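Local coordinates for peroxisomal acyl-coenzyme A oxidase 1 (Arabidopsis thaliana, PDB 1W07), which catalyses the FAD-dependent desaturation of long- and medium-chain acyl-CoAs to 2-trans-enoyl-CoAs, passing the electrons to oxygen to give hydrogen peroxide, at residues I164-Q169 with L242-V247; E150-L155 with R191-G196; F344-E349 with S533-K538. The protein carries 1 engineered substitution. One frame throughout, in Å; residues are numbered along the deposited sequence.

Contact 1: residues I164-Q169 with L242-V247; sequences IHTPTQ and LMFDHV
The end of strand 161-165 meets residues 242-247 in a short antiparallel pairing centred on Ile164 and Val247, a hydrogen-bonded pair. Ile164 N reaches Val247 O at 2.6 Å, nearly along the C=O axis, whereas the return bond from Val247 N to Ile164 O is weak. Strands 240-244 and 247-250 belong to different sheets of the middle domain, and Asp245 and His246 carry the chain from one to the other, His246 in the left-handed region (phi 53°). Beyond this step Thr166 N donates to Phe244 O at 3.0 Å, in the carbonyl plane.

A side chain then does the work of a strand neighbour. Thr166 OG1, beside its own backbone N, accepts the N-H of Phe244 at 2.7 Å and almost in line (173°). Three rings shape the rest. The methyl CG2 of Ile164 sits over the centre of the Phe244 ring, 3.8 Å from its centroid in a CH-pi contact. Leu242 CD1 lies over the opposite face near the rim, and Val247 CG2 is at the edge. His165, with CG anti to its backbone N, places ND1 2.8 Å from His246 N, which lies close to the imidazole plane, and so fixes the ring's rotation. The same ring stacks face to face on that of His246, centroids 3.5 Å apart and planes at 7°. Nearby, Met243 packs on Phe630 of the second subunit.

Because ND1 of His165 accepts the N-H of His246, it is probably unprotonated, which would put the ring's hydrogen on NE2 and leave the imidazole neutral. The close stack is consistent with this, since two positively charged imidazoles face to face would be likely to repel each other.

Contact 2: residues E150-L155 with R191-G196; sequences ETTATL and RLITNG. Engineered in segment 150-155: Leu155 (natural residue Phe).
Strands 152-156 and 185-194 run side by side as a parallel pair in the mixed sheet of the acyl-CoA dehydrogenase-type middle domain, the axes of segments 152-155 and 191-194 being 4.7 Å apart at closest approach and inclined by 22°. The backbone ladder has the staggered form expected of parallel strands, in which one residue bonds to two that flank its partner. Arg191 N donates to Thr151 O, and Arg191 O receives Ala153 N at 2.9 Å. Ile193 repeats the scheme two residues on, its N reaching Ala153 O at 2.8 Å and its O taking Leu155 N at 3.0 Å, nearly along the C=O axis. Two carbonyls are met from above their planes, that of Arg191 by Ala153 N and that of Ala153 by Ile193 N.

The side-chain packing gathers on the face that bears Thr152, Thr154 and Ile193. Ile193, with its chain extended to CD1, crosses both threonines obliquely; Ile193 CD1 touches Thr152 CG2 at 3.7 Å and reaches Thr154 OG1 at 3.6 Å, while Ile193 CG2 meets Thr154 CG2. An alanine here would remove CG1, CG2 and CD1, and would probably leave Thr152 and Thr154 less well packed on this face. Away from that face, the engineered Leu155 (phenylalanine in the natural sequence) lies alongside Thr194, with Leu155 CD2 near Thr194 OG1.

Polar side-chain ends look mainly outside the pair. Arg191 lays its CG against Thr151 O, then bends at chi3 toward a salt bridge with Asp198 and the carbonyls of Gln147 and Leu149. Thr151 OG1 bonds to Glu139, and Thr194 OG1 to Gly265 O. Along the other edge of strand 152-156 runs strand 161-165.

Ile193 O also receives a CA-H...O contact, Thr154 CA lying 3.2 Å from it.

Contact 3: residues F344-E349 with S533-K538; sequences FRFVGE and SKFIAK
Lys538 NZ and Glu349 OE1 form a salt bridge at 2.8 Å, the lysine meeting the syn lone pair of the carboxylate. A water bridges the same two groups, donating to Glu349 OE2 at 2.7 Å and accepting from Lys538 NZ at 3.0 Å. Gln541 OE1 takes a further bond, so three oxygens, of Glu349, Gln541 and the water, accept bonds from the ammonium.

To reach the glutamate, the lysine chain bends at chi2 and crosses the face of Phe346, with CG above the ring centre, 3.7 Å from the centroid, in a CH-pi contact. The edge of Phe346 is in turn directed at the face of Phe535 in an offset edge-to-face pair, centroids 5.1 Å apart and planes at 70°. Phe346 CE1 comes within 3.4 Å of Phe535 CE2. Val347 CG2 packs more loosely on Lys534 CG, while the charged end of Lys534 turns to a cation-pi contact with Trp350.

The segments 344-349 and 533-538, on helices 328-363 and 516-538, cross at 86°, their axes 8.8 Å apart at closest approach. Helix 548-566 packs against both phenylalanines through Leu552 and Cys556, and Leu380 of helix 370-398 meets Val347, which embeds the crossing among helices.

Overall arrangement
Contacts 1 and 2 belong to one neighbourhood, the β-rich middle domain, with centres 12 Å apart. Strands 152-156 and 161-165 are consecutive neighbours in the same sheet, and His165 N and Thr152 O, 2.9 Å apart, probably bond across them. Contact 3 lies about 46 Å from contact 1, centre to centre, among helices and nearer the middle of the chain. Each region has its own chemistry: the β contacts rest on backbone hydrogen bonds, supplemented in contact 1 by threonine and histidine side chains, whereas the helix crossing is made by side chains and one bridging water. All three are partly buried; exposed residues take part in contact 1, which alone touches the second subunit.

Contact 1: residues I164-Q169 with L242-V247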
ATOM      1  N   ILE B 164     -37.785  15.599  -3.093  1.00 25.62           N
ATOM      2  CA  ILE B 164     -36.513  14.990  -2.682  1.00 23.06           C
ATOM      3  C   ILE B 164     -35.969  15.804  -1.517  1.00 25.23           C
ATOM      4  O   ILE B 164     -35.870  17.031  -1.616  1.00 25.36           O
ATOM      5  CB  ILE B 164     -35.482  15.033  -3.825  1.00 24.65           C
ATOM      6  CG1 ILE B 164     -36.128  14.556  -5.134  1.00 23.94           C
ATOM      7  CG2 ILE B 164     -34.258  14.181  -3.468  1.00 24.46           C
ATOM      8  CD1 ILE B 164     -36.651  13.109  -5.100  1.00 27.77           C
ATOM      9  N   HIS B 165     -35.613  15.138  -0.418  1.00 24.14           N
ATOM     10  CA  HIS B 165     -35.105  15.857   0.743  1.00 24.90           C
ATOM     11  C   HIS B 165     -33.978  15.141   1.485  1.00 23.22           C
ATOM     12  O   HIS B 165     -33.914  13.909   1.517  1.00 23.58           O
ATOM     13  CB  HIS B 165     -36.245  16.143   1.729  1.00 24.95           C
ATOM     14  CG  HIS B 165     -35.883  17.095   2.826  1.00 24.07           C
ATOM     15  ND1 HIS B 165     -35.480  18.390   2.585  1.00 23.19           N
ATOM     16  CD2 HIS B 165     -35.869  16.941   4.173  1.00 23.49           C
ATOM     17  CE1 HIS B 165     -35.239  18.996   3.736  1.00 21.09           C
ATOM     18  NE2 HIS B 165     -35.463  18.138   4.716  1.00 24.38           N
ATOM     19  N   THR B 166     -33.091  15.932   2.080  1.00 22.82           N
ATOM     20  CA  THR B 166     -31.964  15.410   2.855  1.00 24.53           C
ATOM     21  C   THR B 166     -32.308  15.604   4.331  1.00 25.62           C
ATOM     22  O   THR B 166     -32.073  16.676   4.900  1.00 22.59           O
ATOM     23  CB  THR B 166     -30.661  16.170   2.514  1.00 22.81           C
ATOM     24  OG1 THR B 166     -30.420  16.093   1.099  1.00 19.09           O
ATOM     25  CG2 THR B 166     -29.478  15.551   3.256  1.00 24.49           C
ATOM     26  N   PRO B 167     -32.874  14.564   4.967  1.00 24.83           N
ATOM     27  CA  PRO B 167     -33.274  14.576   6.378  1.00 27.00           C
ATOM     28  C   PRO B 167     -32.233  15.150   7.339  1.00 27.55           C
ATOM     29  O   PRO B 167     -32.531  16.078   8.094  1.00 27.18           O
ATOM     30  CB  PRO B 167     -33.569  13.106   6.662  1.00 28.85           C
ATOM     31  CG  PRO B 167     -34.088  12.623   5.363  1.00 29.28           C
ATOM     32  CD  PRO B 167     -33.134  13.244   4.366  1.00 26.60           C
ATOM     33  N   THR B 168     -31.029  14.583   7.309  1.00 24.04           N
ATOM     34  CA  THR B 168     -29.943  15.012   8.176  1.00 24.21           C
ATOM     35  C   THR B 168     -28.643  15.198   7.413  1.00 23.78           C
ATOM     36  O   THR B 168     -28.555  14.877   6.228  1.00 20.28           O
ATOM     37  CB  THR B 168     -29.688  13.979   9.279  1.00 26.34           C
ATOM     38  OG1 THR B 168     -29.443  12.690   8.686  1.00 32.48           O
ATOM     39  CG2 THR B 168     -30.889  13.896  10.206  1.00 24.80           C
ATOM     40  N   GLN B 169     -27.626  15.724   8.087  1.00 21.21           N
ATOM     41  CA  GLN B 169     -26.344  15.965   7.429  1.00 21.85           C
ATOM     42  C   GLN B 169     -25.752  14.672   6.884  1.00 18.55           C
ATOM     43  O   GLN B 169     -25.164  14.666   5.809  1.00 17.68           O
ATOM     44  CB  GLN B 169     -25.369  16.627   8.408  1.00 21.04           C
ATOM     45  CG  GLN B 169     -24.085  17.106   7.759  1.00 23.73           C
ATOM     46  CD  GLN B 169     -23.165  17.776   8.754  1.00 23.86           C
ATOM     47  OE1 GLN B 169     -22.844  17.206   9.796  1.00 25.41           O
ATOM     48  NE2 GLN B 169     -22.732  18.988   8.438  1.00 23.84           N
ATOM     49  N   LEU B 242     -23.972  16.474  -1.987  1.00 19.58           N
ATOM     50  CA  LEU B 242     -25.210  17.048  -2.496  1.00 21.45           C
ATOM     51  C   LEU B 242     -26.308  16.923  -1.463  1.00 20.48           C
ATOM     52  O   LEU B 242     -26.546  15.841  -0.932  1.00 23.51           O
ATOM     53  CB  LEU B 242     -25.634  16.325  -3.777  1.00 21.14           C
ATOM     54  CG  LEU B 242     -27.010  16.642  -4.393  1.00 23.14           C
ATOM     55  CD1 LEU B 242     -27.096  18.113  -4.750  1.00 23.62           C
ATOM     56  CD2 LEU B 242     -27.210  15.788  -5.634  1.00 22.39           C
ATOM     57  N   MET B 243     -26.977  18.034  -1.185  1.00 22.89           N
ATOM     58  CA  MET B 243     -28.067  18.054  -0.217  1.00 22.60           C
ATOM     59  C   MET B 243     -29.283  18.688  -0.900  1.00 23.29           C
ATOM     60  O   MET B 243     -29.140  19.606  -1.708  1.00 21.75           O
ATOM     61  CB  MET B 243     -27.685  18.879   1.029  1.00 23.37           C
ATOM     62  CG  MET B 243     -26.462  18.380   1.834  1.00 27.82           C
ATOM     63  SD  MET B 243     -26.330  19.081   3.526  1.00 37.85           S
ATOM     64  CE  MET B 243     -26.073  20.804   3.177  1.00 33.13           C
ATOM     65  N   PHE B 244     -30.474  18.187  -0.593  1.00 25.26           N
ATOM     66  CA  PHE B 244     -31.694  18.730  -1.166  1.00 23.97           C
ATOM     67  C   PHE B 244     -32.563  19.310  -0.056  1.00 24.27           C
ATOM     68  O   PHE B 244     -32.798  18.649   0.956  1.00 24.29           O
ATOM     69  CB  PHE B 244     -32.494  17.650  -1.893  1.00 19.46           C
ATOM     70  CG  PHE B 244     -31.672  16.786  -2.800  1.00 20.35           C
ATOM     71  CD1 PHE B 244     -30.978  15.690  -2.296  1.00 20.65           C
ATOM     72  CD2 PHE B 244     -31.610  17.051  -4.160  1.00 20.82           C
ATOM     73  CE1 PHE B 244     -30.236  14.869  -3.131  1.00 22.15           C
ATOM     74  CE2 PHE B 244     -30.872  16.234  -5.008  1.00 22.15           C
ATOM     75  CZ  PHE B 244     -30.185  15.142  -4.493  1.00 21.02           C
ATOM     76  N   ASP B 245     -33.022  20.548  -0.226  1.00 26.84           N
ATOM     77  CA  ASP B 245     -33.900  21.166   0.767  1.00 27.10           C
ATOM     78  C   ASP B 245     -35.299  21.122   0.154  1.00 26.71           C
ATOM     79  O   ASP B 245     -35.761  22.097  -0.430  1.00 28.32           O
ATOM     80  CB  ASP B 245     -33.500  22.620   1.048  1.00 26.02           C
ATOM     81  CG  ASP B 245     -34.288  23.227   2.205  1.00 29.95           C
ATOM     82  OD1 ASP B 245     -35.289  22.609   2.615  1.00 25.12           O
ATOM     83  OD2 ASP B 245     -33.914  24.311   2.708  1.00 28.93           O
ATOM     84  N   HIS B 246     -35.954  19.973   0.272  1.00 28.45           N
ATOM     85  CA  HIS B 246     -37.290  19.782  -0.277  1.00 29.09           C
ATOM     86  C   HIS B 246     -37.356  20.141  -1.763  1.00 30.67           C
ATOM     87  O   HIS B 246     -38.227  20.900  -2.195  1.00 32.97           O
ATOM     88  CB  HIS B 246     -38.300  20.616   0.518  1.00 27.75           C
ATOM     89  CG  HIS B 246     -38.364  20.253   1.969  1.00 26.98           C
ATOM     90  ND1 HIS B 246     -38.862  19.046   2.411  1.00 26.54           N
ATOM     91  CD2 HIS B 246     -37.964  20.923   3.074  1.00 26.00           C
ATOM     92  CE1 HIS B 246     -38.761  18.987   3.727  1.00 25.96           C
ATOM     93  NE2 HIS B 246     -38.221  20.114   4.154  1.00 25.74           N
ATOM     94  N   VAL B 247     -36.429  19.590  -2.539  1.00 28.69           N
ATOM     95  CA  VAL B 247     -36.392  19.830  -3.975  1.00 27.83           C
ATOM     96  C   VAL B 247     -37.559  19.096  -4.626  1.00 28.30           C
ATOM     97  O   VAL B 247     -37.908  17.988  -4.217  1.00 29.77           O
ATOM     98  CB  VAL B 247     -35.058  19.327  -4.595  1.00 27.75           C
ATOM     99  CG1 VAL B 247     -35.137  19.360  -6.115  1.00 27.65           C
ATOM    100  CG2 VAL B 247     -33.911  20.197  -4.116  1.00 24.09           C
TER

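Contact 2: residues E150-L155 with R191-G196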
ATOM      1  N   GLU B 150     -30.665   7.504   3.542  1.00 16.36           N
ATOM      2  CA  GLU B 150     -31.593   8.371   4.276  1.00 20.00           C
ATOM      3  C   GLU B 150     -32.332   9.377   3.396  1.00 19.11           C
ATOM      4  O   GLU B 150     -33.388   9.878   3.780  1.00 21.38           O
ATOM      5  CB  GLU B 150     -30.844   9.150   5.369  1.00 22.59           C
ATOM      6  CG  GLU B 150     -30.077   8.285   6.351  1.00 26.81           C
ATOM      7  CD  GLU B 150     -29.361   9.092   7.413  1.00 31.70           C
ATOM      8  OE1 GLU B 150     -30.043   9.778   8.209  1.00 34.83           O
ATOM      9  OE2 GLU B 150     -28.112   9.049   7.454  1.00 34.59           O
ATOM     10  N   THR B 151     -31.779   9.695   2.231  1.00 18.20           N
ATOM     11  CA  THR B 151     -32.442  10.655   1.355  1.00 19.03           C
ATOM     12  C   THR B 151     -33.846  10.142   1.027  1.00 22.18           C
ATOM     13  O   THR B 151     -34.042   8.954   0.769  1.00 21.07           O
ATOM     14  CB  THR B 151     -31.626  10.883   0.059  1.00 18.88           C
ATOM     15  OG1 THR B 151     -30.332  11.384   0.412  1.00 17.73           O
ATOM     16  CG2 THR B 151     -32.330  11.913  -0.857  1.00 15.47           C
ATOM     17  N   THR B 152     -34.827  11.033   1.058  1.00 20.98           N
ATOM     18  CA  THR B 152     -36.193  10.627   0.775  1.00 22.09           C
ATOM     19  C   THR B 152     -36.766  11.259  -0.479  1.00 21.67           C
ATOM     20  O   THR B 152     -36.351  12.341  -0.884  1.00 22.34           O
ATOM     21  CB  THR B 152     -37.129  10.964   1.957  1.00 17.37           C
ATOM     22  OG1 THR B 152     -37.068  12.364   2.223  1.00 17.42           O
ATOM     23  CG2 THR B 152     -36.708  10.224   3.191  1.00 15.38           C
ATOM     24  N   ALA B 153     -37.722  10.557  -1.085  1.00 24.67           N
ATOM     25  CA  ALA B 153     -38.420  11.025  -2.271  1.00 24.38           C
ATOM     26  C   ALA B 153     -39.914  10.784  -2.008  1.00 27.79           C
ATOM     27  O   ALA B 153     -40.421   9.673  -2.204  1.00 24.36           O
ATOM     28  CB  ALA B 153     -37.949  10.253  -3.504  1.00 23.75           C
ATOM     29  N   THR B 154     -40.612  11.819  -1.545  1.00 27.77           N
ATOM     30  CA  THR B 154     -42.035  11.704  -1.225  1.00 31.05           C
ATOM     31  C   THR B 154     -42.914  12.341  -2.295  1.00 30.76           C
ATOM     32  O   THR B 154     -42.734  13.509  -2.652  1.00 29.48           O
ATOM     33  CB  THR B 154     -42.349  12.369   0.135  1.00 30.97           C
ATOM     34  OG1 THR B 154     -41.326  12.018   1.077  1.00 33.01           O
ATOM     35  CG2 THR B 154     -43.711  11.894   0.670  1.00 31.40           C
ATOM     36  N   LEU B 155     -43.869  11.575  -2.810  1.00 31.88           N
ATOM     37  CA  LEU B 155     -44.755  12.081  -3.853  1.00 33.00           C
ATOM     38  C   LEU B 155     -45.749  13.107  -3.329  1.00 31.90           C
ATOM     39  O   LEU B 155     -46.224  13.002  -2.200  1.00 27.79           O
ATOM     40  CB  LEU B 155     -45.527  10.932  -4.503  1.00 33.74           C
ATOM     41  CG  LEU B 155     -46.516  11.352  -5.605  1.00 38.18           C
ATOM     42  CD1 LEU B 155     -45.756  11.984  -6.770  1.00 35.77           C
ATOM     43  CD2 LEU B 155     -47.309  10.141  -6.071  1.00 36.20           C
ATOM     44  N   ARG B 191     -35.292   6.804  -0.641  1.00 25.34           N
ATOM     45  CA  ARG B 191     -36.395   5.964  -0.205  1.00 28.33           C
ATOM     46  C   ARG B 191     -37.671   6.484  -0.855  1.00 27.64           C
ATOM     47  O   ARG B 191     -38.033   7.651  -0.687  1.00 27.74           O
ATOM     48  CB  ARG B 191     -36.523   6.028   1.319  1.00 27.16           C
ATOM     49  CG  ARG B 191     -35.189   5.912   2.054  1.00 28.95           C
ATOM     50  CD  ARG B 191     -35.393   5.547   3.520  1.00 29.10           C
ATOM     51  NE  ARG B 191     -35.804   4.154   3.652  1.00 33.44           N
ATOM     52  CZ  ARG B 191     -34.967   3.122   3.666  1.00 34.74           C
ATOM     53  NH1 ARG B 191     -33.654   3.315   3.577  1.00 26.94           N
ATOM     54  NH2 ARG B 191     -35.446   1.886   3.736  1.00 35.08           N
ATOM     55  N   LEU B 192     -38.349   5.624  -1.603  1.00 29.81           N
ATOM     56  CA  LEU B 192     -39.588   6.017  -2.268  1.00 31.07           C
ATOM     57  C   LEU B 192     -40.718   6.075  -1.235  1.00 32.50           C
ATOM     58  O   LEU B 192     -41.081   5.064  -0.632  1.00 34.52           O
ATOM     59  CB  LEU B 192     -39.927   5.008  -3.368  1.00 31.19           C
ATOM     60  CG  LEU B 192     -40.860   5.454  -4.496  1.00 35.08           C
ATOM     61  CD1 LEU B 192     -41.062   4.295  -5.455  1.00 37.00           C
ATOM     62  CD2 LEU B 192     -42.194   5.910  -3.939  1.00 34.60           C
ATOM     63  N   ILE B 193     -41.267   7.265  -1.033  1.00 31.84           N
ATOM     64  CA  ILE B 193     -42.346   7.443  -0.077  1.00 31.81           C
ATOM     65  C   ILE B 193     -43.624   7.899  -0.779  1.00 34.33           C
ATOM     66  O   ILE B 193     -43.633   8.911  -1.487  1.00 33.30           O
ATOM     67  CB  ILE B 193     -41.966   8.473   1.005  1.00 28.36           C
ATOM     68  CG1 ILE B 193     -40.667   8.059   1.703  1.00 28.75           C
ATOM     69  CG2 ILE B 193     -43.064   8.564   2.032  1.00 29.36           C
ATOM     70  CD1 ILE B 193     -40.208   9.052   2.770  1.00 26.39           C
ATOM     71  N   THR B 194     -44.695   7.133  -0.592  1.00 35.27           N
ATOM     72  CA  THR B 194     -45.992   7.445  -1.185  1.00 36.34           C
ATOM     73  C   THR B 194     -47.079   6.717  -0.401  1.00 37.05           C
ATOM     74  O   THR B 194     -46.876   5.593   0.071  1.00 35.99           O
ATOM     75  CB  THR B 194     -46.057   7.019  -2.670  1.00 36.17           C
ATOM     76  OG1 THR B 194     -47.291   7.466  -3.240  1.00 36.89           O
ATOM     77  CG2 THR B 194     -45.966   5.511  -2.806  1.00 36.65           C
ATOM     78  N   ASN B 195     -48.231   7.362  -0.256  1.00 39.41           N
ATOM     79  CA  ASN B 195     -49.340   6.775   0.493  1.00 42.04           C
ATOM     80  C   ASN B 195     -48.915   6.435   1.922  1.00 40.90           C
ATOM     81  O   ASN B 195     -49.344   5.429   2.485  1.00 42.57           O
ATOM     82  CB  ASN B 195     -49.855   5.519  -0.218  1.00 43.54           C
ATOM     83  CG  ASN B 195     -50.915   5.833  -1.260  1.00 47.47           C
ATOM     84  OD1 ASN B 195     -50.813   6.819  -1.991  1.00 50.25           O
ATOM     85  ND2 ASN B 195     -51.932   4.983  -1.342  1.00 46.59           N
ATOM     86  N   GLY B 196     -48.066   7.281   2.498  1.00 40.21           N
ATOM     87  CA  GLY B 196     -47.603   7.066   3.858  1.00 38.98           C
ATOM     88  C   GLY B 196     -46.807   5.792   4.062  1.00 38.57           C
ATOM     89  O   GLY B 196     -46.747   5.260   5.170  1.00 39.83           O
TER

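Contact 3: residues F344-E349 with S533-K538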
ATOM      1  N   PHE B 344      -5.763 -12.744 -14.327  1.00 17.37           N
ATOM      2  CA  PHE B 344      -6.916 -11.844 -14.197  1.00 15.85           C
ATOM      3  C   PHE B 344      -7.443 -11.421 -15.555  1.00 14.83           C
ATOM      4  O   PHE B 344      -8.634 -11.167 -15.722  1.00 16.95           O
ATOM      5  CB  PHE B 344      -6.563 -10.608 -13.366  1.00 14.62           C
ATOM      6  CG  PHE B 344      -6.169 -10.914 -11.944  1.00 12.56           C
ATOM      7  CD1 PHE B 344      -6.397 -12.173 -11.381  1.00 12.65           C
ATOM      8  CD2 PHE B 344      -5.595  -9.922 -11.157  1.00 11.57           C
ATOM      9  CE1 PHE B 344      -6.055 -12.430 -10.053  1.00  9.68           C
ATOM     10  CE2 PHE B 344      -5.256 -10.161  -9.841  1.00  9.61           C
ATOM     11  CZ  PHE B 344      -5.485 -11.422  -9.280  1.00 15.74           C
ATOM     12  N   ARG B 345      -6.558 -11.338 -16.539  1.00 15.92           N
ATOM     13  CA  ARG B 345      -6.969 -11.000 -17.904  1.00 15.10           C
ATOM     14  C   ARG B 345      -7.898 -12.129 -18.443  1.00 17.68           C
ATOM     15  O   ARG B 345      -8.991 -11.873 -18.960  1.00 17.22           O
ATOM     16  CB  ARG B 345      -5.709 -10.896 -18.774  1.00 18.63           C
ATOM     17  CG  ARG B 345      -5.914 -10.304 -20.148  1.00 21.90           C
ATOM     18  CD  ARG B 345      -6.294  -8.853 -20.014  1.00 20.19           C
ATOM     19  NE  ARG B 345      -6.165  -8.146 -21.276  1.00 23.30           N
ATOM     20  CZ  ARG B 345      -6.208  -6.824 -21.382  1.00 23.88           C
ATOM     21  NH1 ARG B 345      -6.369  -6.069 -20.296  1.00 20.52           N
ATOM     22  NH2 ARG B 345      -6.094  -6.253 -22.571  1.00 26.34           N
ATOM     23  N   PHE B 346      -7.457 -13.381 -18.303  1.00 18.56           N
ATOM     24  CA  PHE B 346      -8.235 -14.527 -18.782  1.00 18.00           C
ATOM     25  C   PHE B 346      -9.545 -14.709 -17.995  1.00 19.06           C
ATOM     26  O   PHE B 346     -10.595 -15.016 -18.579  1.00 18.86           O
ATOM     27  CB  PHE B 346      -7.370 -15.795 -18.714  1.00 15.52           C
ATOM     28  CG  PHE B 346      -6.142 -15.744 -19.612  1.00 16.80           C
ATOM     29  CD1 PHE B 346      -4.953 -16.366 -19.235  1.00 16.68           C
ATOM     30  CD2 PHE B 346      -6.172 -15.049 -20.822  1.00 15.82           C
ATOM     31  CE1 PHE B 346      -3.810 -16.289 -20.046  1.00 19.79           C
ATOM     32  CE2 PHE B 346      -5.041 -14.962 -21.643  1.00 19.13           C
ATOM     33  CZ  PHE B 346      -3.852 -15.585 -21.249  1.00 18.39           C
ATOM     34  N   VAL B 347      -9.496 -14.507 -16.682  1.00 17.28           N
ATOM     35  CA  VAL B 347     -10.711 -14.651 -15.901  1.00 20.01           C
ATOM     36  C   VAL B 347     -11.655 -13.520 -16.302  1.00 20.93           C
ATOM     37  O   VAL B 347     -12.873 -13.653 -16.231  1.00 21.95           O
ATOM     38  CB  VAL B 347     -10.426 -14.619 -14.370  1.00 21.67           C
ATOM     39  CG1 VAL B 347     -10.289 -13.188 -13.874  1.00 17.47           C
ATOM     40  CG2 VAL B 347     -11.534 -15.361 -13.627  1.00 19.84           C
ATOM     41  N   GLY B 348     -11.077 -12.410 -16.745  1.00 23.42           N
ATOM     42  CA  GLY B 348     -11.877 -11.279 -17.178  1.00 24.44           C
ATOM     43  C   GLY B 348     -12.555 -11.612 -18.492  1.00 24.94           C
ATOM     44  O   GLY B 348     -13.685 -11.183 -18.751  1.00 25.99           O
ATOM     45  N   GLU B 349     -11.869 -12.378 -19.337  1.00 25.08           N
ATOM     46  CA  GLU B 349     -12.438 -12.771 -20.627  1.00 27.49           C
ATOM     47  C   GLU B 349     -13.653 -13.649 -20.360  1.00 28.20           C
ATOM     48  O   GLU B 349     -14.696 -13.494 -21.003  1.00 27.86           O
ATOM     49  CB  GLU B 349     -11.424 -13.577 -21.451  1.00 30.14           C
ATOM     50  CG  GLU B 349     -10.445 -12.743 -22.286  1.00 34.16           C
ATOM     51  CD  GLU B 349      -9.367 -13.598 -22.963  1.00 36.62           C
ATOM     52  OE1 GLU B 349      -9.636 -14.777 -23.282  1.00 34.74           O
ATOM     53  OE2 GLU B 349      -8.254 -13.082 -23.193  1.00 37.50           O
ATOM     54  N   SER B 533      -8.879 -22.372 -12.333  1.00 17.67           N
ATOM     55  CA  SER B 533      -9.572 -23.227 -13.293  1.00 20.91           C
ATOM     56  C   SER B 533      -9.762 -22.557 -14.644  1.00 19.78           C
ATOM     57  O   SER B 533      -9.713 -23.221 -15.672  1.00 18.05           O
ATOM     58  CB  SER B 533     -10.934 -23.686 -12.737  1.00 19.86           C
ATOM     59  OG  SER B 533     -11.880 -22.632 -12.777  1.00 25.25           O
ATOM     60  N   LYS B 534      -9.982 -21.244 -14.650  1.00 19.79           N
ATOM     61  CA  LYS B 534     -10.160 -20.523 -15.908  1.00 18.29           C
ATOM     62  C   LYS B 534      -8.844 -20.343 -16.665  1.00 17.81           C
ATOM     63  O   LYS B 534      -8.837 -20.272 -17.896  1.00 20.55           O
ATOM     64  CB  LYS B 534     -10.811 -19.165 -15.668  1.00 20.77           C
ATOM     65  CG  LYS B 534     -12.161 -19.281 -15.004  1.00 27.63           C
ATOM     66  CD  LYS B 534     -13.083 -20.151 -15.831  1.00 32.10           C
ATOM     67  CE  LYS B 534     -14.340 -20.503 -15.068  1.00 34.67           C
ATOM     68  NZ  LYS B 534     -15.233 -21.334 -15.916  1.00 37.39           N
ATOM     69  N   PHE B 535      -7.736 -20.264 -15.937  1.00 19.06           N
ATOM     70  CA  PHE B 535      -6.418 -20.146 -16.560  1.00 19.32           C
ATOM     71  C   PHE B 535      -6.084 -21.493 -17.210  1.00 19.03           C
ATOM     72  O   PHE B 535      -5.609 -21.545 -18.341  1.00 19.92           O
ATOM     73  CB  PHE B 535      -5.360 -19.786 -15.508  1.00 17.68           C
ATOM     74  CG  PHE B 535      -4.148 -19.092 -16.067  1.00 16.59           C
ATOM     75  CD1 PHE B 535      -3.400 -18.242 -15.263  1.00 18.80           C
ATOM     76  CD2 PHE B 535      -3.762 -19.274 -17.394  1.00 18.93           C
ATOM     77  CE1 PHE B 535      -2.281 -17.574 -15.773  1.00 21.45           C
ATOM     78  CE2 PHE B 535      -2.648 -18.614 -17.915  1.00 20.00           C
ATOM     79  CZ  PHE B 535      -1.905 -17.759 -17.098  1.00 19.78           C
ATOM     80  N   ILE B 536      -6.328 -22.584 -16.487  1.00 21.79           N
ATOM     81  CA  ILE B 536      -6.079 -23.931 -17.006  1.00 23.32           C
ATOM     82  C   ILE B 536      -6.979 -24.182 -18.230  1.00 23.82           C
ATOM     83  O   ILE B 536      -6.584 -24.855 -19.183  1.00 22.78           O
ATOM     84  CB  ILE B 536      -6.372 -25.006 -15.922  1.00 24.28           C
ATOM     85  CG1 ILE B 536      -5.358 -24.876 -14.788  1.00 24.76           C
ATOM     86  CG2 ILE B 536      -6.353 -26.408 -16.536  1.00 24.09           C
ATOM     87  CD1 ILE B 536      -5.561 -25.863 -13.649  1.00 25.90           C
ATOM     88  N   ALA B 537      -8.192 -23.635 -18.197  1.00 22.68           N
ATOM     89  CA  ALA B 537      -9.121 -23.803 -19.307  1.00 21.52           C
ATOM     90  C   ALA B 537      -8.623 -23.016 -20.512  1.00 25.12           C
ATOM     91  O   ALA B 537      -8.797 -23.430 -21.660  1.00 23.33           O
ATOM     92  CB  ALA B 537     -10.511 -23.320 -18.915  1.00 22.72           C
ATOM     93  N   LYS B 538      -8.002 -21.873 -20.246  1.00 25.65           N
ATOM     94  CA  LYS B 538      -7.502 -21.028 -21.317  1.00 25.33           C
ATOM     95  C   LYS B 538      -6.436 -21.751 -22.117  1.00 24.84           C
ATOM     96  O   LYS B 538      -6.358 -21.598 -23.339  1.00 22.82           O
ATOM     97  CB  LYS B 538      -6.920 -19.736 -20.745  1.00 26.26           C
ATOM     98  CG  LYS B 538      -6.375 -18.781 -21.805  1.00 26.01           C
ATOM     99  CD  LYS B 538      -7.482 -18.262 -22.714  1.00 27.15           C
ATOM    100  CE  LYS B 538      -6.930 -17.303 -23.762  1.00 30.07           C
ATOM    101  NZ  LYS B 538      -8.022 -16.714 -24.587  1.00 27.63           N
TER
HETATM  102  O   HOH W   1      -6.854 -14.032 -25.260  1.00 26.93           O